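Local structure of staphylococcal nuclease domain-containing protein 1 (Drosophila melanogaster, 2WAC) at residues T93-T96 / N97-A100; A100-P104 / A105-E109; V170-G173 / K174-V177; K193-V196 / D197-K200. The protein is an endonuclease acting on DNA and RNA that associates with the RNA-induced silencing complex and binds symmetrically dimethylated arginine peptides through its Tudor domain. All coordinates share one frame; numbering follows the deposited sequence.

The four contacts fall at two ends of an extended Tudor domain, in which a Tudor barrel is joined to the staphylococcal nuclease-like SN5 part. Contacts 1 and 2 come first along the chain, share Ala100 and strand 99-101, and have centres about 16 Å apart on the Tudor side. Contacts 3 and 4 follow, their centres about 12 Å apart: Asp171, the N-cap of helix 172-178, and Lys174 and Val177 within it meet Gln198 and Tyr199 of helix 193-208. Between the pairs, centres are about 39 to 45 Å apart on opposite sides of the chain's centre, with no direct touch, the first pair belonging to the peptide-binding Tudor part, the second to the nuclease-like part.

Contact 1: residues T93-T96 / N97-A100; sequences TLPT and NRLA
Thr96 meets Leu99 through its backbone and Asn97 folds back on Pro95, so that the chain turns tightly between two strands. The carbonyl O of Thr96 accepts Leu99 N at 3.0 Å, and one residue earlier Pro95 O accepts Arg98 N at 3.1 Å. Both bonds join residues three apart, the pattern of a single turn of 3-10 helix. Such a turn between the last two strands is a hallmark of SH3-like barrels, the family to which Tudor domains belong.

Thr96 holds OG1 between its own N and carbonyl carbon (chi1 57°), from where the hydroxyl bonds to Ser79 O. Its CG2 faces Leu99 CD1 at 4.2 Å. Asn97 adopts the same kind of first torsion (63°), which brings OD1 to 3.6 Å from Pro95 CB on the outer side of the turn. Leu94 supplies the buried side: its CD1 lies 3.7 Å from Arg98 CD, the two side chains crossing at about a right angle, while its CD2 is 4.3 Å from Leu99 CD2. The polar end of Arg98 leaves the turn to bond Gln61 O through NE and Asn66 OD1 through NH2; Asn66 belongs to the region involved in dimethylarginine binding.

The turn joins strand 91-95, paired with strand 80-85, to strand 99-101, paired with strand 57-61; Ala81 of strand 80-85 touches both Thr96 and Leu99.

Contact 2: residues A100-P104 / A105-E109; sequences AALPP and AFSSE
Leu102 and Phe106 make the close-packed half of this turn. The leucine branch CD1 comes to 3.8 Å from Phe106 CB, with the two side chains at about a right angle, and the other branch, CD2, lies 3.4 Å from Ser107 OG. Beside them the Pro103 ring abuts the phenylalanine: Pro103 CB sits in the plane of the aromatic ring at its edge, 3.9 Å from Phe106 CD2, so the contact is made with the rim of the ring and not across a face. Phe106 turns its CG away from its own carbonyl carbon (chi1 -62°), directing the ring onto Lys35, Leu36 and Asp39 of helix 26-42.

The backbone supports this packing with two overlapping beta turns. Phe106 N donates to Pro103 O over 2.7 Å in a nearly straight bond (169°), followed by a weak bond of 3.4 Å from Ser107 N to Pro104 O. The turns follow strand 99-101, the final strand of the Tudor barrel sheet, and start the loop that leads to strand 113-118 of the SN5 part. Leu102 meanwhile faces the barrel, touching Leu57 and Ala59 of strand 57-61 and Arg70 of strand 68-77.

The outer side is much looser. Pro104 and Ala105 form the exposed bend, where the contact is between neighbouring residues along the chain, and Ser108 scarcely reaches the preceding residues. Near Leu102 a water bridges Leu102 O, to which it donates at 3.2 Å, and Ser107 OG at 2.7 Å.

Contact 3: residues V170-G173 / K174-V177; sequences VDFG and KQLV
Asp171 reaches forward to Lys174 and caps the start of helix 172-178. With CG anti to the backbone N (chi1 179°), the aspartate brings OD1 to 3.2 Å from Lys174 N; the bond is nearly straight (170°), although the N-H arrives from above the carboxylate plane. The other oxygen, OD2, is bonded to Tyr199 OH of helix 193-208, so one oxygen caps the helix while the other ties it to a second helix. Lys174 offers its CB to the carboxylate, 3.6 Å from Asp171 CG, then runs fully extended away, leaving Lys174 NZ 6.5 Å from Asp171 OD2.

This N-cap begins a short helix of the SN5 nuclease-like part, lying between helices 127-141 and 193-208. Its first regular bond runs from Gln175 N to Asp171 O at 3.0 Å, followed by Leu176 N to Phe172 O at 3.2 Å.

Gln175 stretches back toward the residue before the cap: its amide NE2 lies 3.5 Å from Val170 CG1, the two side chains crossing at about a right angle. Leu176 instead swings CG beside its own N (chi1 -64°), within 3.4 Å of Phe172 O, and its side chain packs on Phe137 and Asp140 of helix 127-141.

Contact 4: residues K193-V196 / D197-K200; sequences KELV and DQYK
Lys193 NZ donates to Asp197 OD2 at 2.9 Å, meeting the oxygen nearly along its C-O bond, in a salt bridge spanning one turn at the start of helix 193-208. The lysine chain is extended as far as CE and bends only at its last torsion (chi4 -66°), which swings the ammonium group to the carboxylate. The backbone repeats the same spacing, Asp197 N donating to Lys193 O at 2.9 Å, with further i to i+4 bonds at Glu194, Leu195 and Val196.

Glu194 and Gln198 run side by side, pointing the same way. Gln198 NE2 lies 3.5 Å from the aliphatic Glu194 CG, and the carboxylate and amide planes are turned 60° apart. A water donates to Gln198 OE1 at 2.8 Å and, weakly, to Glu194 OE2.

Leu195 and Tyr199 also lie alongside one another, with Leu195 CD1 3.8 Å from Tyr199 CE2. Both lean on Leu120 and on Thr162 of strand 159-164, which seats the helix against the nuclease-like sheet. Charge and water lie mainly on the exposed flank and apolar contacts on the packed one, where Tyr199 OH also bonds Asp171 OD2; the salt bridge probably steadies the first turn of the helix.

Contact 1: residues T93-T96 / N97-A100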
ATOM      1  N   THR A  93      -5.422  15.036   3.844  1.00 23.26           N
ATOM      2  CA  THR A  93      -5.245  16.294   4.561  1.00 23.38           C
ATOM      3  C   THR A  93      -6.593  16.746   5.128  1.00 23.37           C
ATOM      4  O   THR A  93      -7.607  16.773   4.423  1.00 23.51           O
ATOM      5  CB  THR A  93      -4.584  17.375   3.678  1.00 23.26           C
ATOM      6  OG1 THR A  93      -3.309  16.899   3.230  1.00 23.19           O
ATOM      7  CG2 THR A  93      -4.380  18.673   4.457  1.00 23.54           C
ATOM      8  N   LEU A  94      -6.562  17.124   6.403  1.00 23.33           N
ATOM      9  CA  LEU A  94      -7.736  17.150   7.271  1.00 23.34           C
ATOM     10  C   LEU A  94      -7.645  18.283   8.300  1.00 23.07           C
ATOM     11  O   LEU A  94      -6.563  18.515   8.833  1.00 22.93           O
ATOM     12  CB  LEU A  94      -7.777  15.807   8.024  1.00 23.60           C
ATOM     13  CG  LEU A  94      -9.085  15.426   8.697  1.00 23.61           C
ATOM     14  CD1 LEU A  94     -10.189  15.578   7.685  1.00 24.87           C
ATOM     15  CD2 LEU A  94      -9.051  14.011   9.246  1.00 23.50           C
ATOM     16  N   PRO A  95      -8.766  18.993   8.590  1.00 22.96           N
ATOM     17  CA  PRO A  95      -8.692  19.906   9.744  1.00 22.85           C
ATOM     18  C   PRO A  95      -8.332  19.185  11.048  1.00 22.89           C
ATOM     19  O   PRO A  95      -8.774  18.051  11.276  1.00 22.81           O
ATOM     20  CB  PRO A  95     -10.106  20.490   9.831  1.00 23.03           C
ATOM     21  CG  PRO A  95     -10.660  20.355   8.459  1.00 23.06           C
ATOM     22  CD  PRO A  95     -10.079  19.072   7.921  1.00 22.88           C
ATOM     23  N   THR A  96      -7.530  19.844  11.883  1.00 22.71           N
ATOM     24  CA  THR A  96      -7.079  19.275  13.157  1.00 22.67           C
ATOM     25  C   THR A  96      -8.208  19.118  14.181  1.00 22.79           C
ATOM     26  O   THR A  96      -8.064  18.365  15.148  1.00 22.66           O
ATOM     27  CB  THR A  96      -5.930  20.099  13.784  1.00 22.58           C
ATOM     28  OG1 THR A  96      -6.355  21.456  13.954  1.00 22.54           O
ATOM     29  CG2 THR A  96      -4.695  20.071  12.897  1.00 22.55           C
ATOM     30  N   ASN A  97      -9.323  19.819  13.973  1.00 23.06           N
ATOM     31  CA  ASN A  97     -10.502  19.628  14.825  1.00 23.56           C
ATOM     32  C   ASN A  97     -11.207  18.277  14.622  1.00 23.72           C
ATOM     33  O   ASN A  97     -12.138  17.941  15.352  1.00 23.92           O
ATOM     34  CB  ASN A  97     -11.480  20.824  14.759  1.00 23.65           C
ATOM     35  CG  ASN A  97     -12.070  21.051  13.372  1.00 23.84           C
ATOM     36  OD1 ASN A  97     -12.324  20.114  12.619  1.00 24.70           O
ATOM     37  ND2 ASN A  97     -12.313  22.315  13.043  1.00 24.36           N
ATOM     38  N   ARG A  98     -10.743  17.508  13.636  1.00 24.00           N
ATOM     39  CA  ARG A  98     -11.211  16.136  13.416  1.00 24.20           C
ATOM     40  C   ARG A  98     -10.196  15.110  13.930  1.00 24.55           C
ATOM     41  O   ARG A  98     -10.271  13.919  13.610  1.00 24.52           O
ATOM     42  CB  ARG A  98     -11.523  15.902  11.936  1.00 24.10           C
ATOM     43  CG  ARG A  98     -12.775  16.616  11.454  1.00 23.58           C
ATOM     44  CD  ARG A  98     -13.013  16.399   9.973  1.00 22.63           C
ATOM     45  NE  ARG A  98     -13.507  15.053   9.674  1.00 21.37           N
ATOM     46  CZ  ARG A  98     -14.792  14.725   9.560  1.00 20.73           C
ATOM     47  NH1 ARG A  98     -15.746  15.636   9.722  1.00 19.86           N
ATOM     48  NH2 ARG A  98     -15.124  13.474   9.282  1.00 19.65           N
ATOM     49  N   LEU A  99      -9.248  15.592  14.731  1.00 24.94           N
ATOM     50  CA  LEU A  99      -8.263  14.738  15.381  1.00 25.52           C
ATOM     51  C   LEU A  99      -8.471  14.750  16.886  1.00 26.00           C
ATOM     52  O   LEU A  99      -8.828  15.778  17.465  1.00 26.08           O
ATOM     53  CB  LEU A  99      -6.837  15.191  15.048  1.00 25.39           C
ATOM     54  CG  LEU A  99      -6.450  15.370  13.573  1.00 25.43           C
ATOM     55  CD1 LEU A  99      -5.032  15.896  13.447  1.00 24.97           C
ATOM     56  CD2 LEU A  99      -6.608  14.081  12.784  1.00 24.66           C
ATOM     57  N   ALA A 100      -8.249  13.599  17.511  1.00 26.73           N
ATOM     58  CA  ALA A 100      -8.318  13.478  18.961  1.00 27.38           C
ATOM     59  C   ALA A 100      -7.173  12.607  19.456  1.00 27.93           C
ATOM     60  O   ALA A 100      -6.564  11.865  18.677  1.00 27.88           O
ATOM     61  CB  ALA A 100      -9.657  12.893  19.381  1.00 27.39           C
TER

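Contact 2: residues A100-P104 / A105-E109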
ATOM      1  N   ALA A 100      -8.249  13.599  17.511  1.00 26.73           N
ATOM      2  CA  ALA A 100      -8.318  13.478  18.961  1.00 27.38           C
ATOM      3  C   ALA A 100      -7.173  12.607  19.456  1.00 27.93           C
ATOM      4  O   ALA A 100      -6.564  11.865  18.677  1.00 27.88           O
ATOM      5  CB  ALA A 100      -9.657  12.893  19.381  1.00 27.39           C
ATOM      6  N   ALA A 101      -6.873  12.707  20.749  1.00 28.61           N
ATOM      7  CA  ALA A 101      -5.896  11.825  21.373  1.00 29.26           C
ATOM      8  C   ALA A 101      -6.416  10.394  21.308  1.00 29.70           C
ATOM      9  O   ALA A 101      -7.569  10.123  21.659  1.00 29.89           O
ATOM     10  CB  ALA A 101      -5.636  12.241  22.815  1.00 29.20           C
ATOM     11  N   LEU A 102      -5.568   9.490  20.825  1.00 30.24           N
ATOM     12  CA  LEU A 102      -5.879   8.070  20.805  1.00 30.69           C
ATOM     13  C   LEU A 102      -5.641   7.499  22.202  1.00 31.04           C
ATOM     14  O   LEU A 102      -4.555   7.679  22.762  1.00 31.05           O
ATOM     15  CB  LEU A 102      -5.014   7.347  19.764  1.00 30.72           C
ATOM     16  CG  LEU A 102      -5.294   5.881  19.408  1.00 30.64           C
ATOM     17  CD1 LEU A 102      -6.659   5.699  18.753  1.00 30.52           C
ATOM     18  CD2 LEU A 102      -4.202   5.354  18.498  1.00 30.50           C
ATOM     19  N   PRO A 103      -6.659   6.826  22.777  1.00 31.40           N
ATOM     20  CA  PRO A 103      -6.506   6.242  24.107  1.00 31.66           C
ATOM     21  C   PRO A 103      -5.422   5.170  24.093  1.00 31.91           C
ATOM     22  O   PRO A 103      -5.431   4.311  23.208  1.00 32.02           O
ATOM     23  CB  PRO A 103      -7.879   5.614  24.383  1.00 31.69           C
ATOM     24  CG  PRO A 103      -8.814   6.278  23.432  1.00 31.56           C
ATOM     25  CD  PRO A 103      -8.000   6.570  22.218  1.00 31.39           C
ATOM     26  N   PRO A 104      -4.469   5.243  25.046  1.00 32.06           N
ATOM     27  CA  PRO A 104      -3.353   4.305  25.166  1.00 32.10           C
ATOM     28  C   PRO A 104      -3.696   2.834  24.927  1.00 32.09           C
ATOM     29  O   PRO A 104      -2.813   2.064  24.526  1.00 32.13           O
ATOM     30  CB  PRO A 104      -2.875   4.525  26.604  1.00 32.18           C
ATOM     31  CG  PRO A 104      -3.120   5.972  26.836  1.00 32.17           C
ATOM     32  CD  PRO A 104      -4.378   6.312  26.064  1.00 32.08           C
ATOM     33  N   ALA A 105      -4.955   2.454  25.153  1.00 32.01           N
ATOM     34  CA  ALA A 105      -5.434   1.089  24.899  1.00 31.91           C
ATOM     35  C   ALA A 105      -5.390   0.683  23.419  1.00 31.80           C
ATOM     36  O   ALA A 105      -5.261  -0.502  23.103  1.00 31.81           O
ATOM     37  CB  ALA A 105      -6.841   0.909  25.456  1.00 31.90           C
ATOM     38  N   PHE A 106      -5.496   1.666  22.527  1.00 31.62           N
ATOM     39  CA  PHE A 106      -5.513   1.419  21.081  1.00 31.45           C
ATOM     40  C   PHE A 106      -4.173   1.714  20.405  1.00 31.38           C
ATOM     41  O   PHE A 106      -4.042   1.569  19.189  1.00 31.40           O
ATOM     42  CB  PHE A 106      -6.618   2.245  20.408  1.00 31.39           C
ATOM     43  CG  PHE A 106      -8.004   1.917  20.886  1.00 31.23           C
ATOM     44  CD1 PHE A 106      -8.759   0.937  20.249  1.00 30.91           C
ATOM     45  CD2 PHE A 106      -8.562   2.597  21.967  1.00 31.01           C
ATOM     46  CE1 PHE A 106     -10.045   0.632  20.687  1.00 30.94           C
ATOM     47  CE2 PHE A 106      -9.846   2.298  22.412  1.00 30.84           C
ATOM     48  CZ  PHE A 106     -10.590   1.317  21.770  1.00 30.74           C
ATOM     49  N   SER A 107      -3.176   2.112  21.194  1.00 31.26           N
ATOM     50  CA  SER A 107      -1.913   2.614  20.649  1.00 31.18           C
ATOM     51  C   SER A 107      -0.768   1.599  20.627  1.00 31.00           C
ATOM     52  O   SER A 107       0.276   1.857  20.023  1.00 31.10           O
ATOM     53  CB  SER A 107      -1.474   3.868  21.413  1.00 31.18           C
ATOM     54  OG  SER A 107      -2.467   4.876  21.358  1.00 31.61           O
ATOM     55  N   SER A 108      -0.963   0.453  21.276  1.00 30.75           N
ATOM     56  CA  SER A 108       0.112  -0.529  21.437  1.00 30.54           C
ATOM     57  C   SER A 108       0.229  -1.531  20.289  1.00 30.22           C
ATOM     58  O   SER A 108       1.337  -1.951  19.943  1.00 30.18           O
ATOM     59  CB  SER A 108      -0.000  -1.253  22.783  1.00 30.62           C
ATOM     60  OG  SER A 108      -1.296  -1.792  22.972  1.00 31.03           O
ATOM     61  N   GLU A 109      -0.907  -1.911  19.708  1.00 29.80           N
ATOM     62  CA  GLU A 109      -0.912  -2.784  18.539  1.00 29.42           C
ATOM     63  C   GLU A 109      -0.237  -2.108  17.355  1.00 29.09           C
ATOM     64  O   GLU A 109      -0.476  -0.931  17.075  1.00 28.98           O
ATOM     65  CB  GLU A 109      -2.335  -3.200  18.175  1.00 29.43           C
ATOM     66  CG  GLU A 109      -2.903  -4.256  19.097  1.00 29.54           C
ATOM     67  CD  GLU A 109      -4.411  -4.261  19.100  1.00 29.68           C
ATOM     68  OE1 GLU A 109      -5.011  -4.825  18.162  1.00 29.85           O
ATOM     69  OE2 GLU A 109      -5.000  -3.702  20.048  1.00 29.74           O
TER
HETATM   70  O   HOH W   1      -1.418   7.199  22.203  1.00 45.47           O

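Contact 3: residues V170-G173 / K174-V177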
ATOM      1  N   VAL A 170       0.529 -16.906 -10.884  1.00 24.40           N
ATOM      2  CA  VAL A 170       1.043 -15.826 -11.730  1.00 24.34           C
ATOM      3  C   VAL A 170       1.554 -14.664 -10.876  1.00 24.12           C
ATOM      4  O   VAL A 170       0.845 -14.157 -10.001  1.00 24.02           O
ATOM      5  CB  VAL A 170      -0.013 -15.323 -12.760  1.00 24.45           C
ATOM      6  CG1 VAL A 170       0.492 -14.091 -13.511  1.00 24.60           C
ATOM      7  CG2 VAL A 170      -0.367 -16.426 -13.750  1.00 24.82           C
ATOM      8  N   ASP A 171       2.803 -14.279 -11.136  1.00 23.91           N
ATOM      9  CA  ASP A 171       3.430 -13.088 -10.573  1.00 23.70           C
ATOM     10  C   ASP A 171       2.793 -11.854 -11.221  1.00 23.71           C
ATOM     11  O   ASP A 171       2.971 -11.617 -12.419  1.00 23.69           O
ATOM     12  CB  ASP A 171       4.943 -13.147 -10.853  1.00 23.65           C
ATOM     13  CG  ASP A 171       5.710 -11.932 -10.339  1.00 23.46           C
ATOM     14  OD1 ASP A 171       5.104 -10.878 -10.068  1.00 24.13           O
ATOM     15  OD2 ASP A 171       6.948 -12.031 -10.220  1.00 23.57           O
ATOM     16  N   PHE A 172       2.050 -11.079 -10.429  1.00 23.74           N
ATOM     17  CA  PHE A 172       1.293  -9.927 -10.942  1.00 23.70           C
ATOM     18  C   PHE A 172       2.159  -8.806 -11.524  1.00 23.83           C
ATOM     19  O   PHE A 172       1.828  -8.254 -12.576  1.00 23.95           O
ATOM     20  CB  PHE A 172       0.345  -9.366  -9.873  1.00 23.69           C
ATOM     21  CG  PHE A 172      -0.890 -10.202  -9.649  1.00 23.25           C
ATOM     22  CD1 PHE A 172      -1.863 -10.318 -10.641  1.00 22.89           C
ATOM     23  CD2 PHE A 172      -1.089 -10.857  -8.439  1.00 22.89           C
ATOM     24  CE1 PHE A 172      -3.008 -11.083 -10.432  1.00 22.90           C
ATOM     25  CE2 PHE A 172      -2.236 -11.621  -8.219  1.00 22.69           C
ATOM     26  CZ  PHE A 172      -3.195 -11.734  -9.218  1.00 22.44           C
ATOM     27  N   GLY A 173       3.256  -8.473 -10.844  1.00 23.80           N
ATOM     28  CA  GLY A 173       4.200  -7.462 -11.330  1.00 23.83           C
ATOM     29  C   GLY A 173       4.856  -7.836 -12.651  1.00 23.93           C
ATOM     30  O   GLY A 173       5.008  -6.993 -13.538  1.00 23.94           O
ATOM     31  N   LYS A 174       5.243  -9.104 -12.775  1.00 23.91           N
ATOM     32  CA  LYS A 174       5.843  -9.623 -14.003  1.00 24.13           C
ATOM     33  C   LYS A 174       4.840  -9.619 -15.156  1.00 24.17           C
ATOM     34  O   LYS A 174       5.202  -9.336 -16.300  1.00 24.22           O
ATOM     35  CB  LYS A 174       6.390 -11.037 -13.782  1.00 24.02           C
ATOM     36  CG  LYS A 174       7.207 -11.582 -14.945  1.00 24.70           C
ATOM     37  CD  LYS A 174       7.664 -13.006 -14.690  1.00 25.15           C
ATOM     38  CE  LYS A 174       8.437 -13.547 -15.878  1.00 26.22           C
ATOM     39  NZ  LYS A 174       8.973 -14.920 -15.629  1.00 26.60           N
ATOM     40  N   GLN A 175       3.584  -9.938 -14.849  1.00 24.33           N
ATOM     41  CA  GLN A 175       2.512  -9.915 -15.844  1.00 24.57           C
ATOM     42  C   GLN A 175       2.323  -8.513 -16.427  1.00 24.51           C
ATOM     43  O   GLN A 175       2.069  -8.370 -17.622  1.00 24.58           O
ATOM     44  CB  GLN A 175       1.199 -10.442 -15.256  1.00 24.70           C
ATOM     45  CG  GLN A 175       0.144 -10.782 -16.310  1.00 25.52           C
ATOM     46  CD  GLN A 175      -1.116 -11.383 -15.718  1.00 26.28           C
ATOM     47  OE1 GLN A 175      -1.819 -10.745 -14.935  1.00 26.98           O
ATOM     48  NE2 GLN A 175      -1.414 -12.618 -16.102  1.00 26.86           N
ATOM     49  N   LEU A 176       2.457  -7.488 -15.582  1.00 24.38           N
ATOM     50  CA  LEU A 176       2.423  -6.093 -16.030  1.00 24.25           C
ATOM     51  C   LEU A 176       3.541  -5.807 -17.037  1.00 24.31           C
ATOM     52  O   LEU A 176       3.332  -5.095 -18.022  1.00 24.28           O
ATOM     53  CB  LEU A 176       2.537  -5.129 -14.840  1.00 24.20           C
ATOM     54  CG  LEU A 176       1.450  -5.066 -13.760  1.00 24.01           C
ATOM     55  CD1 LEU A 176       1.839  -4.038 -12.703  1.00 23.40           C
ATOM     56  CD2 LEU A 176       0.085  -4.733 -14.346  1.00 23.81           C
ATOM     57  N   VAL A 177       4.721  -6.370 -16.776  1.00 24.29           N
ATOM     58  CA  VAL A 177       5.863  -6.286 -17.689  1.00 24.31           C
ATOM     59  C   VAL A 177       5.576  -7.020 -19.009  1.00 24.37           C
ATOM     60  O   VAL A 177       5.753  -6.447 -20.088  1.00 24.35           O
ATOM     61  CB  VAL A 177       7.168  -6.822 -17.025  1.00 24.35           C
ATOM     62  CG1 VAL A 177       8.353  -6.708 -17.969  1.00 24.19           C
ATOM     63  CG2 VAL A 177       7.463  -6.072 -15.731  1.00 24.12           C
TER

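Contact 4: residues K193-V196 / D197-K200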
ATOM      1  N   LYS A 193      19.236 -11.620  -9.044  1.00 24.11           N
ATOM      2  CA  LYS A 193      19.670 -11.825 -10.433  1.00 24.52           C
ATOM      3  C   LYS A 193      18.676 -12.624 -11.284  1.00 24.75           C
ATOM      4  O   LYS A 193      18.343 -12.219 -12.399  1.00 24.76           O
ATOM      5  CB  LYS A 193      21.050 -12.490 -10.467  1.00 24.46           C
ATOM      6  CG  LYS A 193      21.616 -12.704 -11.858  1.00 24.86           C
ATOM      7  CD  LYS A 193      22.770 -13.690 -11.818  1.00 25.75           C
ATOM      8  CE  LYS A 193      23.370 -13.899 -13.190  1.00 26.35           C
ATOM      9  NZ  LYS A 193      22.419 -14.571 -14.119  1.00 27.39           N
ATOM     10  N   GLU A 194      18.218 -13.754 -10.752  1.00 25.15           N
ATOM     11  CA  GLU A 194      17.276 -14.625 -11.452  1.00 25.61           C
ATOM     12  C   GLU A 194      15.990 -13.877 -11.792  1.00 25.42           C
ATOM     13  O   GLU A 194      15.524 -13.922 -12.931  1.00 25.47           O
ATOM     14  CB  GLU A 194      16.976 -15.867 -10.608  1.00 25.88           C
ATOM     15  CG  GLU A 194      15.998 -16.847 -11.235  1.00 27.34           C
ATOM     16  CD  GLU A 194      15.948 -18.170 -10.494  1.00 29.24           C
ATOM     17  OE1 GLU A 194      17.022 -18.771 -10.268  1.00 30.13           O
ATOM     18  OE2 GLU A 194      14.833 -18.613 -10.144  1.00 30.22           O
ATOM     19  N   LEU A 195      15.438 -13.178 -10.799  1.00 25.23           N
ATOM     20  CA  LEU A 195      14.223 -12.382 -10.968  1.00 25.04           C
ATOM     21  C   LEU A 195      14.427 -11.198 -11.920  1.00 24.77           C
ATOM     22  O   LEU A 195      13.549 -10.902 -12.733  1.00 24.75           O
ATOM     23  CB  LEU A 195      13.694 -11.907  -9.607  1.00 25.10           C
ATOM     24  CG  LEU A 195      12.207 -11.559  -9.466  1.00 25.34           C
ATOM     25  CD1 LEU A 195      11.313 -12.788  -9.623  1.00 25.45           C
ATOM     26  CD2 LEU A 195      11.941 -10.884  -8.127  1.00 25.47           C
ATOM     27  N   VAL A 196      15.580 -10.535 -11.819  1.00 24.42           N
ATOM     28  CA  VAL A 196      15.944  -9.440 -12.730  1.00 24.14           C
ATOM     29  C   VAL A 196      16.006  -9.919 -14.185  1.00 23.92           C
ATOM     30  O   VAL A 196      15.447  -9.276 -15.075  1.00 23.88           O
ATOM     31  CB  VAL A 196      17.279  -8.746 -12.310  1.00 24.15           C
ATOM     32  CG1 VAL A 196      17.884  -7.942 -13.463  1.00 24.09           C
ATOM     33  CG2 VAL A 196      17.057  -7.845 -11.100  1.00 24.24           C
ATOM     34  N   ASP A 197      16.675 -11.051 -14.408  1.00 23.68           N
ATOM     35  CA  ASP A 197      16.786 -11.659 -15.736  1.00 23.44           C
ATOM     36  C   ASP A 197      15.421 -12.057 -16.299  1.00 23.44           C
ATOM     37  O   ASP A 197      15.133 -11.816 -17.471  1.00 23.33           O
ATOM     38  CB  ASP A 197      17.711 -12.884 -15.698  1.00 23.33           C
ATOM     39  CG  ASP A 197      19.176 -12.517 -15.499  1.00 22.88           C
ATOM     40  OD1 ASP A 197      19.537 -11.332 -15.656  1.00 22.38           O
ATOM     41  OD2 ASP A 197      19.975 -13.427 -15.194  1.00 23.02           O
ATOM     42  N   GLN A 198      14.590 -12.660 -15.454  1.00 23.51           N
ATOM     43  CA  GLN A 198      13.253 -13.099 -15.858  1.00 23.80           C
ATOM     44  C   GLN A 198      12.348 -11.930 -16.271  1.00 23.69           C
ATOM     45  O   GLN A 198      11.666 -12.005 -17.296  1.00 23.76           O
ATOM     46  CB  GLN A 198      12.616 -13.964 -14.763  1.00 23.84           C
ATOM     47  CG  GLN A 198      13.162 -15.397 -14.744  1.00 24.83           C
ATOM     48  CD  GLN A 198      12.899 -16.150 -13.445  1.00 26.11           C
ATOM     49  OE1 GLN A 198      12.364 -15.602 -12.482  1.00 27.04           O
ATOM     50  NE2 GLN A 198      13.280 -17.423 -13.419  1.00 27.04           N
ATOM     51  N   TYR A 199      12.367 -10.853 -15.486  1.00 23.64           N
ATOM     52  CA  TYR A 199      11.614  -9.630 -15.797  1.00 23.73           C
ATOM     53  C   TYR A 199      12.119  -8.946 -17.075  1.00 23.78           C
ATOM     54  O   TYR A 199      11.327  -8.395 -17.842  1.00 23.80           O
ATOM     55  CB  TYR A 199      11.655  -8.651 -14.612  1.00 23.61           C
ATOM     56  CG  TYR A 199      10.645  -8.918 -13.502  1.00 23.61           C
ATOM     57  CD1 TYR A 199       9.880  -7.879 -12.974  1.00 23.38           C
ATOM     58  CD2 TYR A 199      10.460 -10.202 -12.978  1.00 23.52           C
ATOM     59  CE1 TYR A 199       8.959  -8.105 -11.955  1.00 23.65           C
ATOM     60  CE2 TYR A 199       9.538 -10.440 -11.960  1.00 23.51           C
ATOM     61  CZ  TYR A 199       8.792  -9.385 -11.455  1.00 23.66           C
ATOM     62  OH  TYR A 199       7.879  -9.598 -10.449  1.00 23.81           O
ATOM     63  N   LYS A 200      13.435  -8.988 -17.292  1.00 23.92           N
ATOM     64  CA  LYS A 200      14.052  -8.486 -18.528  1.00 24.06           C
ATOM     65  C   LYS A 200      13.557  -9.225 -19.769  1.00 23.89           C
ATOM     66  O   LYS A 200      13.240  -8.602 -20.783  1.00 23.81           O
ATOM     67  CB  LYS A 200      15.580  -8.588 -18.443  1.00 24.25           C
ATOM     68  CG  LYS A 200      16.225  -7.536 -17.560  1.00 25.24           C
ATOM     69  CD  LYS A 200      16.382  -6.226 -18.311  1.00 26.95           C
ATOM     70  CE  LYS A 200      15.779  -5.084 -17.505  1.00 27.35           C
ATOM     71  NZ  LYS A 200      15.465  -3.922 -18.388  1.00 28.15           N
TER
HETATM   72  O   HOH W   2      12.434 -16.234  -9.748  1.00 34.17           O